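Local atomic coordinates of putative acyl-[acyl-carrier-protein] desaturase DesA2 (Mycobacterium tuberculosis, PDB entry 1ZA0), a protein that may desaturate fatty acyl chains carried on acyl carrier protein, using a metal centre inside a four-helix bundle, in mycobacterial fatty acid biosynthesis. Residues G97-R102 with V190-F195; Y37-Q42 with E175-G180; A214-A219 with E266-Q271. All coordinates share one frame; numbering follows the deposited sequence.

Contact 1: G97-R102 with V190-F195; sequences GRWLGR and VRHEEF. With MN (manganese (II) ion), chain B.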
ATOM      1  N   GLY A  97     -14.673  12.994  -6.106  1.00 47.24           N
ATOM      2  CA  GLY A  97     -14.993  11.819  -6.900  1.00 46.45           C
ATOM      3  C   GLY A  97     -13.912  11.597  -7.934  1.00 44.42           C
ATOM      4  O   GLY A  97     -13.599  10.467  -8.316  1.00 45.19           O
ATOM      5  N   ARG A  98     -13.389  12.705  -8.405  1.00 43.69           N
ATOM      6  CA  ARG A  98     -12.298  12.727  -9.342  1.00 43.68           C
ATOM      7  C   ARG A  98     -11.072  12.070  -8.624  1.00 40.95           C
ATOM      8  O   ARG A  98     -10.453  11.206  -9.185  1.00 40.95           O
ATOM      9  CB  ARG A  98     -11.991  14.152  -9.818  1.00 44.26           C
ATOM     10  CG  ARG A  98     -12.668  14.572 -11.109  1.00 48.08           C
ATOM     11  CD  ARG A  98     -12.190  15.938 -11.636  1.00 53.47           C
ATOM     12  N   TRP A  99     -10.827  12.403  -7.373  1.00 39.03           N
ATOM     13  CA  TRP A  99      -9.727  11.767  -6.632  1.00 37.56           C
ATOM     14  C   TRP A  99      -9.984  10.290  -6.401  1.00 37.80           C
ATOM     15  O   TRP A  99      -9.080   9.489  -6.705  1.00 35.31           O
ATOM     16  CB  TRP A  99      -9.415  12.461  -5.328  1.00 36.49           C
ATOM     17  CG  TRP A  99      -8.466  11.713  -4.411  1.00 33.77           C
ATOM     18  CD1 TRP A  99      -8.737  11.313  -3.138  1.00 34.36           C
ATOM     19  CD2 TRP A  99      -7.147  11.241  -4.693  1.00 29.18           C
ATOM     20  NE1 TRP A  99      -7.642  10.692  -2.586  1.00 33.01           N
ATOM     21  CE2 TRP A  99      -6.656  10.623  -3.504  1.00 30.65           C
ATOM     22  CE3 TRP A  99      -6.293  11.325  -5.786  1.00 31.06           C
ATOM     23  CZ2 TRP A  99      -5.374  10.047  -3.405  1.00 31.00           C
ATOM     24  CZ3 TRP A  99      -4.985  10.756  -5.665  1.00 31.10           C
ATOM     25  CH2 TRP A  99      -4.578  10.107  -4.505  1.00 29.94           C
ATOM     26  N   LEU A 100     -11.159   9.912  -5.878  1.00 36.48           N
ATOM     27  CA  LEU A 100     -11.379   8.489  -5.546  1.00 37.54           C
ATOM     28  C   LEU A 100     -11.212   7.619  -6.771  1.00 36.48           C
ATOM     29  O   LEU A 100     -10.709   6.493  -6.638  1.00 38.79           O
ATOM     30  CB  LEU A 100     -12.703   8.141  -4.820  1.00 38.02           C
ATOM     31  N   GLY A 101     -11.621   8.135  -7.931  1.00 34.85           N
ATOM     32  CA  GLY A 101     -11.567   7.422  -9.197  1.00 35.21           C
ATOM     33  C   GLY A 101     -10.111   7.257  -9.621  1.00 34.46           C
ATOM     34  O   GLY A 101      -9.707   6.145 -10.003  1.00 31.18           O
ATOM     35  N   ARG A 102      -9.346   8.343  -9.529  1.00 32.56           N
ATOM     36  CA  ARG A 102      -7.913   8.314  -9.801  1.00 32.47           C
ATOM     37  C   ARG A 102      -7.126   7.382  -8.845  1.00 30.80           C
ATOM     38  O   ARG A 102      -6.328   6.560  -9.306  1.00 31.87           O
ATOM     39  CB  ARG A 102      -7.305   9.707  -9.837  1.00 32.50           C
ATOM     40  CG  ARG A 102      -5.766   9.705 -10.096  1.00 32.47           C
ATOM     41  CD  ARG A 102      -5.363   9.180 -11.436  1.00 29.38           C
ATOM     42  NE  ARG A 102      -3.968   9.469 -11.662  1.00 32.40           N
ATOM     43  CZ  ARG A 102      -3.531  10.389 -12.518  1.00 33.24           C
ATOM     44  NH1 ARG A 102      -4.399  11.025 -13.268  1.00 36.35           N
ATOM     45  NH2 ARG A 102      -2.236  10.658 -12.618  1.00 33.89           N
ATOM     46  N   VAL A 190       3.695   7.014  -1.763  1.00 27.73           N
ATOM     47  CA  VAL A 190       4.107   8.286  -1.173  1.00 28.67           C
ATOM     48  C   VAL A 190       3.099   9.407  -1.526  1.00 27.15           C
ATOM     49  O   VAL A 190       2.696  10.232  -0.670  1.00 26.73           O
ATOM     50  CB  VAL A 190       5.564   8.619  -1.548  1.00 28.33           C
ATOM     51  CG1 VAL A 190       5.921  10.106  -1.253  1.00 30.17           C
ATOM     52  CG2 VAL A 190       6.546   7.635  -0.845  1.00 28.40           C
ATOM     53  N   ARG A 191       2.734   9.412  -2.778  1.00 27.35           N
ATOM     54  CA  ARG A 191       1.751  10.332  -3.312  1.00 27.58           C
ATOM     55  C   ARG A 191       0.360  10.146  -2.731  1.00 27.92           C
ATOM     56  O   ARG A 191      -0.330  11.139  -2.421  1.00 28.11           O
ATOM     57  CB  ARG A 191       1.760  10.278  -4.831  1.00 28.45           C
ATOM     58  CG  ARG A 191       2.984  10.874  -5.411  1.00 28.75           C
ATOM     59  CD  ARG A 191       3.211  10.507  -6.881  1.00 28.05           C
ATOM     60  NE  ARG A 191       2.117  10.825  -7.799  1.00 25.82           N
ATOM     61  CZ  ARG A 191       1.925  12.028  -8.362  1.00 30.12           C
ATOM     62  NH1 ARG A 191       2.662  13.066  -8.008  1.00 32.27           N
ATOM     63  NH2 ARG A 191       0.947  12.226  -9.236  1.00 31.70           N
ATOM     64  N   HIS A 192      -0.027   8.878  -2.473  1.00 26.87           N
ATOM     65  CA  HIS A 192      -1.298   8.575  -1.891  1.00 25.14           C
ATOM     66  C   HIS A 192      -1.332   9.105  -0.441  1.00 27.50           C
ATOM     67  O   HIS A 192      -2.334   9.741   0.041  1.00 26.37           O
ATOM     68  CB  HIS A 192      -1.563   7.049  -1.963  1.00 24.76           C
ATOM     69  CG  HIS A 192      -1.782   6.517  -3.370  1.00 25.28           C
ATOM     70  ND1 HIS A 192      -2.048   5.181  -3.635  1.00 25.13           N
ATOM     71  CD2 HIS A 192      -1.692   7.135  -4.582  1.00 25.19           C
ATOM     72  CE1 HIS A 192      -2.209   5.035  -4.950  1.00 28.38           C
ATOM     73  NE2 HIS A 192      -1.951   6.184  -5.550  1.00 24.92           N
ATOM     74  N   GLU A 193      -0.284   8.775   0.283  1.00 26.23           N
ATOM     75  CA  GLU A 193      -0.193   9.194   1.639  1.00 28.50           C
ATOM     76  C   GLU A 193      -0.261  10.760   1.750  1.00 27.51           C
ATOM     77  O   GLU A 193      -0.886  11.269   2.684  1.00 28.17           O
ATOM     78  CB  GLU A 193       1.053   8.622   2.337  1.00 28.12           C
ATOM     79  CG  GLU A 193       1.079   9.011   3.826  1.00 31.70           C
ATOM     80  CD  GLU A 193       2.462   9.090   4.463  1.00 36.70           C
ATOM     81  OE1 GLU A 193       3.468   8.726   3.801  1.00 39.90           O
ATOM     82  OE2 GLU A 193       2.532   9.478   5.681  1.00 37.19           O
ATOM     83  N   GLU A 194       0.422  11.448   0.850  1.00 28.14           N
ATOM     84  CA  GLU A 194       0.598  12.907   0.883  1.00 28.21           C
ATOM     85  C   GLU A 194      -0.836  13.490   0.734  1.00 28.03           C
ATOM     86  O   GLU A 194      -1.248  14.379   1.447  1.00 26.58           O
ATOM     87  CB  GLU A 194       1.472  13.373  -0.282  1.00 27.95           C
ATOM     88  CG  GLU A 194       1.624  14.879  -0.520  1.00 27.72           C
ATOM     89  CD  GLU A 194       2.550  15.190  -1.661  1.00 32.72           C
ATOM     90  OE1 GLU A 194       2.952  14.221  -2.360  1.00 39.23           O
ATOM     91  OE2 GLU A 194       2.947  16.375  -1.890  1.00 30.43           O
ATOM     92  N   PHE A 195      -1.569  12.957  -0.215  1.00 29.39           N
ATOM     93  CA  PHE A 195      -2.940  13.391  -0.506  1.00 28.71           C
ATOM     94  C   PHE A 195      -3.843  13.198   0.681  1.00 28.56           C
ATOM     95  O   PHE A 195      -4.422  14.187   1.180  1.00 29.38           O
ATOM     96  CB  PHE A 195      -3.487  12.670  -1.749  1.00 29.24           C
ATOM     97  CG  PHE A 195      -4.602  13.412  -2.476  1.00 30.88           C
ATOM     98  CD1 PHE A 195      -4.480  13.715  -3.815  1.00 30.95           C
ATOM     99  CD2 PHE A 195      -5.775  13.735  -1.842  1.00 31.42           C
ATOM    100  CE1 PHE A 195      -5.525  14.346  -4.513  1.00 30.98           C
ATOM    101  CE2 PHE A 195      -6.810  14.395  -2.524  1.00 31.91           C
ATOM    102  CZ  PHE A 195      -6.673  14.714  -3.853  1.00 32.74           C
TER
HETATM  103 MN    MN B 888      -1.867   3.336  -2.202  1.00 29.89          MN
HETATM  104  O   HOH W   1      -0.053   9.791 -10.544  1.00 33.59           O
HETATM  105  O   HOH W   2      -2.217   1.634  -0.904  1.00 28.28           O
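Trp-99 and Phe-195 bridge the gap between helices 95-121 and 176-206 with a face-to-face stack. The indole five-membered ring and the phenyl ring have centroids 3.6 Å apart and planes only 5° apart. CD2 of Trp-99 sits over the centre of the Phe-195 ring, and CE3 of Trp-99 comes to 3.4 Å from CE1 of Phe-195. Both rings swing out anti to their own backbone N (chi1 170° for Trp-99, -156° for Phe-195), and the two side chains, reaching across from opposite helices, overlap flat. The nearest CA atoms, of Trp-99 and Phe-195, are 9.3 Å apart. Met-22 and Asn-21 of helix 9-27 pack against the pair.

The indole touches His-192 more loosely: CH2 of Trp-99 lies 4.1 Å from CD2 of His-192. The imidazole serves the metal through its other side, ND1 binding the manganese ion at 2.3 Å, with Glu-107, Glu-159, Glu-189 and a water among the other ligands. His-192 probably binds the second iron of the di-iron centre characteristic of desaturase helix bundles. Its NE2 is hydrogen-bonded to Glu-106.

A polar link runs through one water, which accepts from NH2 of Arg-102 at 3.1 Å and from NH2 of Arg-191 at 2.9 Å. It lies at the edge of the Arg-102 guanidinium, in its plane. Arg-102 also forms salt bridges with Glu-29 and Glu-106, and Arg-191 reaches O of His-25 and OG1 of Thr-28.

Glu-106 thus ties the two systems together, holding the imidazole while pairing with Arg-102. Beside this second shell, the outer end of the indole borders the metal-binding histidine.

Contact 2: Y37-Q42 with E175-G180; sequences YVPFDQ and EPILAG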
ATOM      1  N   TYR A  37       6.343  -3.432 -17.093  1.00 30.39           N
ATOM      2  CA  TYR A  37       7.174  -4.066 -16.088  1.00 30.02           C
ATOM      3  C   TYR A  37       7.042  -5.578 -16.046  1.00 29.61           C
ATOM      4  O   TYR A  37       7.437  -6.260 -15.052  1.00 27.91           O
ATOM      5  CB  TYR A  37       6.876  -3.449 -14.716  1.00 30.67           C
ATOM      6  CG  TYR A  37       7.486  -2.074 -14.636  1.00 29.97           C
ATOM      7  CD1 TYR A  37       8.822  -1.912 -14.157  1.00 27.55           C
ATOM      8  CD2 TYR A  37       6.790  -0.947 -15.093  1.00 32.15           C
ATOM      9  CE1 TYR A  37       9.413  -0.649 -14.119  1.00 30.27           C
ATOM     10  CE2 TYR A  37       7.364   0.319 -15.039  1.00 33.75           C
ATOM     11  CZ  TYR A  37       8.674   0.465 -14.562  1.00 33.17           C
ATOM     12  OH  TYR A  37       9.233   1.686 -14.556  1.00 32.38           O
ATOM     13  N   VAL A  38       6.500  -6.119 -17.133  1.00 27.71           N
ATOM     14  CA  VAL A  38       6.271  -7.589 -17.196  1.00 28.88           C
ATOM     15  C   VAL A  38       7.082  -8.210 -18.344  1.00 28.31           C
ATOM     16  O   VAL A  38       6.882  -7.850 -19.468  1.00 28.71           O
ATOM     17  CB  VAL A  38       4.751  -7.914 -17.382  1.00 27.66           C
ATOM     18  CG1 VAL A  38       4.510  -9.404 -17.446  1.00 25.51           C
ATOM     19  CG2 VAL A  38       3.963  -7.315 -16.207  1.00 25.46           C
ATOM     20  N   PRO A  39       8.011  -9.124 -18.045  1.00 28.96           N
ATOM     21  CA  PRO A  39       8.868  -9.705 -19.084  1.00 29.69           C
ATOM     22  C   PRO A  39       8.162 -10.848 -19.776  1.00 28.90           C
ATOM     23  O   PRO A  39       8.444 -12.020 -19.513  1.00 30.51           O
ATOM     24  CB  PRO A  39      10.094 -10.234 -18.285  1.00 29.77           C
ATOM     25  CG  PRO A  39       9.508 -10.607 -16.956  1.00 30.37           C
ATOM     26  CD  PRO A  39       8.373  -9.615 -16.711  1.00 29.42           C
ATOM     27  N   PHE A  40       7.245 -10.483 -20.609  1.00 28.93           N
ATOM     28  CA  PHE A  40       6.379 -11.407 -21.312  1.00 30.57           C
ATOM     29  C   PHE A  40       7.170 -12.443 -22.091  1.00 32.16           C
ATOM     30  O   PHE A  40       6.711 -13.574 -22.169  1.00 31.54           O
ATOM     31  CB  PHE A  40       5.435 -10.645 -22.262  1.00 30.70           C
ATOM     32  CG  PHE A  40       4.333  -9.906 -21.542  1.00 28.47           C
ATOM     33  CD1 PHE A  40       3.300 -10.614 -20.932  1.00 29.17           C
ATOM     34  CD2 PHE A  40       4.346  -8.517 -21.476  1.00 27.59           C
ATOM     35  CE1 PHE A  40       2.284  -9.932 -20.263  1.00 30.56           C
ATOM     36  CE2 PHE A  40       3.370  -7.801 -20.787  1.00 31.41           C
ATOM     37  CZ  PHE A  40       2.320  -8.509 -20.170  1.00 31.68           C
ATOM     38  N   ASP A  41       8.364 -12.073 -22.618  1.00 33.95           N
ATOM     39  CA  ASP A  41       9.240 -13.007 -23.361  1.00 35.11           C
ATOM     40  C   ASP A  41       9.493 -14.280 -22.589  1.00 35.33           C
ATOM     41  O   ASP A  41       9.699 -15.294 -23.197  1.00 37.15           O
ATOM     42  CB  ASP A  41      10.666 -12.423 -23.548  1.00 36.27           C
ATOM     43  CG  ASP A  41      10.762 -11.412 -24.652  1.00 39.08           C
ATOM     44  OD1 ASP A  41       9.780 -11.129 -25.379  1.00 42.98           O
ATOM     45  OD2 ASP A  41      11.823 -10.787 -24.829  1.00 41.82           O
ATOM     46  N   GLN A  42       9.558 -14.218 -21.257  1.00 35.76           N
ATOM     47  CA  GLN A  42       9.803 -15.405 -20.403  1.00 37.62           C
ATOM     48  C   GLN A  42       8.556 -16.271 -20.149  1.00 36.14           C
ATOM     49  O   GLN A  42       8.647 -17.328 -19.569  1.00 35.92           O
ATOM     50  CB  GLN A  42      10.237 -14.981 -19.014  1.00 38.45           C
ATOM     51  CG  GLN A  42      11.566 -14.355 -19.020  1.00 45.22           C
ATOM     52  CD  GLN A  42      11.977 -13.868 -17.655  1.00 46.67           C
ATOM     53  OE1 GLN A  42      11.550 -14.427 -16.604  1.00 47.79           O
ATOM     54  NE2 GLN A  42      12.860 -12.836 -17.660  1.00 50.72           N
ATOM     55  N   GLU A 175      16.652  -8.457  -8.502  1.00 30.21           N
ATOM     56  CA  GLU A 175      16.099  -8.592  -9.823  1.00 29.19           C
ATOM     57  C   GLU A 175      15.566  -7.219 -10.304  1.00 29.68           C
ATOM     58  O   GLU A 175      14.618  -6.682  -9.719  1.00 29.35           O
ATOM     59  CB  GLU A 175      14.990  -9.650  -9.834  1.00 29.29           C
ATOM     60  CG  GLU A 175      14.726 -10.153 -11.263  1.00 32.31           C
ATOM     61  CD  GLU A 175      13.922  -9.181 -12.112  1.00 32.81           C
ATOM     62  OE1 GLU A 175      12.687  -8.999 -11.845  1.00 30.81           O
ATOM     63  OE2 GLU A 175      14.465  -8.658 -13.092  1.00 32.86           O
ATOM     64  N   PRO A 176      16.202  -6.642 -11.308  1.00 29.97           N
ATOM     65  CA  PRO A 176      15.951  -5.268 -11.722  1.00 30.08           C
ATOM     66  C   PRO A 176      14.536  -4.926 -12.269  1.00 31.31           C
ATOM     67  O   PRO A 176      14.114  -3.832 -11.979  1.00 30.31           O
ATOM     68  CB  PRO A 176      16.976  -5.060 -12.814  1.00 28.89           C
ATOM     69  CG  PRO A 176      17.136  -6.521 -13.423  1.00 31.54           C
ATOM     70  CD  PRO A 176      17.293  -7.270 -12.131  1.00 32.94           C
ATOM     71  N   ILE A 177      13.904  -5.785 -13.074  1.00 29.88           N
ATOM     72  CA  ILE A 177      12.516  -5.593 -13.504  1.00 29.92           C
ATOM     73  C   ILE A 177      11.599  -5.427 -12.314  1.00 27.77           C
ATOM     74  O   ILE A 177      10.953  -4.403 -12.202  1.00 28.34           O
ATOM     75  CB  ILE A 177      12.030  -6.745 -14.390  1.00 30.72           C
ATOM     76  CG1 ILE A 177      12.964  -6.949 -15.596  1.00 34.18           C
ATOM     77  CG2 ILE A 177      10.617  -6.433 -14.917  1.00 30.41           C
ATOM     78  CD1 ILE A 177      13.342  -5.695 -16.209  1.00 41.86           C
ATOM     79  N   LEU A 178      11.614  -6.379 -11.384  1.00 27.11           N
ATOM     80  CA  LEU A 178      10.797  -6.321 -10.181  1.00 27.69           C
ATOM     81  C   LEU A 178      11.123  -5.168  -9.256  1.00 28.41           C
ATOM     82  O   LEU A 178      10.200  -4.536  -8.666  1.00 25.56           O
ATOM     83  CB  LEU A 178      10.766  -7.621  -9.435  1.00 25.85           C
ATOM     84  CG  LEU A 178       9.774  -7.710  -8.228  1.00 25.31           C
ATOM     85  CD1 LEU A 178       8.287  -7.665  -8.530  1.00 25.70           C
ATOM     86  CD2 LEU A 178       9.984  -8.960  -7.364  1.00 24.65           C
ATOM     87  N   ALA A 179      12.410  -4.847  -9.174  1.00 26.80           N
ATOM     88  CA  ALA A 179      12.846  -3.734  -8.375  1.00 27.89           C
ATOM     89  C   ALA A 179      12.219  -2.448  -8.938  1.00 28.12           C
ATOM     90  O   ALA A 179      11.739  -1.642  -8.184  1.00 30.64           O
ATOM     91  CB  ALA A 179      14.367  -3.636  -8.324  1.00 27.14           C
ATOM     92  N   GLY A 180      12.246  -2.279 -10.246  1.00 26.81           N
ATOM     93  CA  GLY A 180      11.611  -1.185 -10.943  1.00 27.96           C
ATOM     94  C   GLY A 180      10.116  -1.055 -10.697  1.00 27.83           C
ATOM     95  O   GLY A 180       9.593   0.037 -10.438  1.00 25.94           O
TER
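Ile-177 and Gly-180, one turn apart at the start of helix 176-206, receive Tyr-37 and Pro-39 of the surface loop between helices 9-27 and 63-77. Before the helix, Glu-175 occupies the N-cap position and folds its carboxylate back over the first turn. OE2 of Glu-175 accepts from N of Ile-177 at 2.9 Å, and OE1 of Glu-175 accepts from N of Leu-178, also at 2.9 Å. Both amides come from above the carboxylate plane. OE1 also bonds the hydroxyl of Tyr-117 on helix 95-121.

At Ile-177 the methyl branch does the touching. With CG2 anti to the backbone N, this methyl reaches the loop backbone, 3.2 Å from O of Tyr-37, and lies 4.3 Å from CD of Pro-39, a residue at the centre of an inverse gamma turn. The carbonyl oxygen of Ile-177 sits at the edge of the Tyr-37 ring, near its plane.

Gly-180 lets the ring in close: CE1 of Tyr-37 is 3.5 Å from C of Gly-180. The phenol continues past it to a hydrogen bond between OH and NE of Arg-184, while Trp-32 meets the ring with its plane nearly perpendicular.

Across the two segments, then, the attachment rests on van der Waals contact, with no hydrogen bond. Polar groups work at its margins: Glu-175 satisfies amides of the first helical turn, and Arg-184 fixes the far end of Tyr-37.

Contact 3: A214-A219 with E266-Q271; sequences AIAARA and EPSLKQ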
ATOM      1  N   ALA A 214      -9.509  10.544  16.504  1.00 39.81           N
ATOM      2  CA  ALA A 214      -9.394   9.574  15.437  1.00 40.29           C
ATOM      3  C   ALA A 214      -7.933   9.093  15.307  1.00 39.56           C
ATOM      4  O   ALA A 214      -7.689   7.905  15.187  1.00 41.22           O
ATOM      5  CB  ALA A 214      -9.929  10.133  14.167  1.00 39.52           C
ATOM      6  N   ILE A 215      -6.964   9.989  15.428  1.00 37.75           N
ATOM      7  CA  ILE A 215      -5.572   9.608  15.289  1.00 38.03           C
ATOM      8  C   ILE A 215      -5.165   8.733  16.446  1.00 39.27           C
ATOM      9  O   ILE A 215      -4.460   7.706  16.264  1.00 38.74           O
ATOM     10  CB  ILE A 215      -4.660  10.876  15.154  1.00 36.40           C
ATOM     11  CG1 ILE A 215      -4.966  11.612  13.853  1.00 33.86           C
ATOM     12  CG2 ILE A 215      -3.186  10.461  15.270  1.00 37.98           C
ATOM     13  CD1 ILE A 215      -4.395  13.042  13.762  1.00 35.17           C
ATOM     14  N   ALA A 216      -5.626   9.084  17.645  1.00 40.73           N
ATOM     15  CA  ALA A 216      -5.342   8.263  18.829  1.00 42.59           C
ATOM     16  C   ALA A 216      -5.873   6.850  18.693  1.00 42.65           C
ATOM     17  O   ALA A 216      -5.159   5.886  18.961  1.00 44.00           O
ATOM     18  CB  ALA A 216      -5.917   8.928  20.113  1.00 43.97           C
ATOM     19  N   ALA A 217      -7.095   6.722  18.215  1.00 44.04           N
ATOM     20  CA  ALA A 217      -7.748   5.400  18.128  1.00 44.73           C
ATOM     21  C   ALA A 217      -7.090   4.491  17.059  1.00 45.21           C
ATOM     22  O   ALA A 217      -6.882   3.301  17.301  1.00 45.35           O
ATOM     23  CB  ALA A 217      -9.234   5.575  17.854  1.00 45.27           C
ATOM     24  N   ARG A 218      -6.763   5.051  15.884  1.00 46.26           N
ATOM     25  CA  ARG A 218      -6.005   4.336  14.856  1.00 45.82           C
ATOM     26  C   ARG A 218      -4.612   3.955  15.325  1.00 45.58           C
ATOM     27  O   ARG A 218      -4.205   2.816  15.149  1.00 45.06           O
ATOM     28  CB  ARG A 218      -5.952   5.139  13.568  1.00 46.95           C
ATOM     29  CG  ARG A 218      -7.253   5.123  12.814  1.00 52.25           C
ATOM     30  CD  ARG A 218      -7.954   3.677  12.627  1.00 57.87           C
ATOM     31  NE  ARG A 218      -9.393   3.817  12.889  1.00 63.72           N
ATOM     32  CZ  ARG A 218     -10.027   3.660  14.078  1.00 65.97           C
ATOM     33  NH1 ARG A 218     -11.325   3.889  14.129  1.00 69.17           N
ATOM     34  NH2 ARG A 218      -9.424   3.250  15.191  1.00 65.74           N
ATOM     35  N   ALA A 219      -3.897   4.879  15.964  1.00 45.43           N
ATOM     36  CA  ALA A 219      -2.558   4.617  16.451  1.00 45.46           C
ATOM     37  C   ALA A 219      -2.567   3.415  17.366  1.00 47.21           C
ATOM     38  O   ALA A 219      -1.598   2.655  17.381  1.00 47.12           O
ATOM     39  CB  ALA A 219      -1.989   5.791  17.171  1.00 43.96           C
ATOM     40  N   GLU A 266       1.345  16.413  21.671  1.00 44.41           N
ATOM     41  CA  GLU A 266      -0.059  16.326  22.030  1.00 45.20           C
ATOM     42  C   GLU A 266      -0.261  15.296  23.137  1.00 46.52           C
ATOM     43  O   GLU A 266       0.180  14.156  22.991  1.00 45.19           O
ATOM     44  CB  GLU A 266      -0.854  15.931  20.793  1.00 45.67           C
ATOM     45  CG  GLU A 266      -2.346  15.906  20.941  1.00 46.88           C
ATOM     46  CD  GLU A 266      -2.925  17.277  21.285  1.00 49.37           C
ATOM     47  OE1 GLU A 266      -2.397  18.345  20.817  1.00 48.67           O
ATOM     48  OE2 GLU A 266      -3.917  17.257  22.026  1.00 46.09           O
ATOM     49  N   PRO A 267      -0.846  15.693  24.287  1.00 48.52           N
ATOM     50  CA  PRO A 267      -0.902  14.795  25.457  1.00 48.66           C
ATOM     51  C   PRO A 267      -1.442  13.366  25.199  1.00 48.46           C
ATOM     52  O   PRO A 267      -0.799  12.424  25.602  1.00 48.81           O
ATOM     53  CB  PRO A 267      -1.802  15.561  26.471  1.00 49.00           C
ATOM     54  CG  PRO A 267      -1.682  17.010  26.094  1.00 50.24           C
ATOM     55  CD  PRO A 267      -1.454  17.012  24.577  1.00 49.23           C
ATOM     56  N   SER A 268      -2.571  13.215  24.540  1.00 48.96           N
ATOM     57  CA  SER A 268      -3.170  11.881  24.296  1.00 49.85           C
ATOM     58  C   SER A 268      -2.487  11.010  23.203  1.00 50.57           C
ATOM     59  O   SER A 268      -2.980   9.923  22.848  1.00 50.89           O
ATOM     60  CB  SER A 268      -4.628  12.059  23.917  1.00 50.01           C
ATOM     61  OG  SER A 268      -4.747  12.451  22.561  1.00 50.12           O
ATOM     62  N   LEU A 269      -1.379  11.499  22.645  1.00 50.16           N
ATOM     63  CA  LEU A 269      -0.661  10.801  21.569  1.00 50.02           C
ATOM     64  C   LEU A 269       0.814  10.592  21.878  1.00 50.19           C
ATOM     65  O   LEU A 269       1.484   9.919  21.122  1.00 50.00           O
ATOM     66  CB  LEU A 269      -0.748  11.599  20.255  1.00 49.18           C
ATOM     67  CG  LEU A 269      -2.132  11.926  19.680  1.00 48.38           C
ATOM     68  CD1 LEU A 269      -1.980  12.868  18.492  1.00 46.57           C
ATOM     69  CD2 LEU A 269      -2.900  10.655  19.301  1.00 47.46           C
ATOM     70  N   LYS A 270       1.333  11.199  22.962  1.00 50.77           N
ATOM     71  CA  LYS A 270       2.770  11.133  23.279  1.00 50.54           C
ATOM     72  C   LYS A 270       3.188   9.684  23.579  1.00 49.80           C
ATOM     73  O   LYS A 270       4.351   9.334  23.451  1.00 49.96           O
ATOM     74  CB  LYS A 270       3.157  12.119  24.443  1.00 50.65           C
ATOM     75  N   GLN A 271       2.230   8.867  23.975  1.00 49.64           N
ATOM     76  CA  GLN A 271       2.453   7.436  24.222  1.00 50.58           C
ATOM     77  C   GLN A 271       2.706   6.592  22.967  1.00 50.55           C
ATOM     78  O   GLN A 271       3.182   5.450  23.085  1.00 51.09           O
ATOM     79  CB  GLN A 271       1.246   6.847  24.934  1.00 51.07           C
ATOM     80  CG  GLN A 271      -0.015   6.888  24.113  1.00 54.06           C
ATOM     81  CD  GLN A 271      -1.165   6.151  24.753  1.00 58.10           C
ATOM     82  OE1 GLN A 271      -0.994   5.031  25.220  1.00 60.61           O
ATOM     83  NE2 GLN A 271      -2.344   6.766  24.753  1.00 60.31           N
TER
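The backbones come nearest at Ala-216 and Leu-269, whose CA atoms are 6.0 Å apart, where the loop after helix 247-260 passes helix 208-221. Leu-269 is the loop's partner in both apolar side-chain pairs. Its CG lies anti to the carbonyl carbon (chi1 -58°), and from there the CD2 methyl extends to the helix surface, 3.5 Å from CA of Ala-216 and 3.6 Å from CB of the same residue. The small alanine side chain lets this methyl settle directly against the helix backbone.

The same methyl also meets Ile-215. CG2 of Ile-215 is 4.0 Å from CD2 of Leu-269 and 4.2 Å from CD1 of Leu-269, so the leucine fork offers both of its ends to this one branch. The two side chains are set roughly perpendicular to each other. At the other edge of the contact, CB of Ala-216 lies 4.1 Å from the carbonyl oxygen of Ser-268, with the serine OG a little farther off at 4.4 Å from the same CB. No hydrogen bond joins the segments. Within the loop, N of Leu-269 donates to O of Glu-266 at 3.1 Å, closing the turn.

The arrangement sets residues 268-269 of the C-terminal loop against helix 208-221, away from the metal site. Ile-215 also packs on Val-153 and Phe-157 of helix 148-172, while both it and Leu-269 touch Ile-258 of helix 247-260. The contact therefore closes one side of a small apolar cluster where these helices and the loop converge.

Overall arrangement
Helix 176-206 is common to contacts 1 and 2: the loop 37-42 meets its beginning, and the metal-binding part lies farther along. The centres of contacts 1 and 2 are about 26 Å apart. Along the sequence these two interlock, since their segments alternate. Contact 3 comes wholly after them, on helix 208-221, which follows helix 176-206 directly. Its centre is about 24 Å from that of contact 1 and about 41 Å from that of contact 2, and contacts 2 and 3 lie on opposite sides of the chain's centre. In this all-helical, ferritin-clan fold, contact 1 is the buried one at the metal centre, whereas the other two fasten loops to helices nearer the periphery.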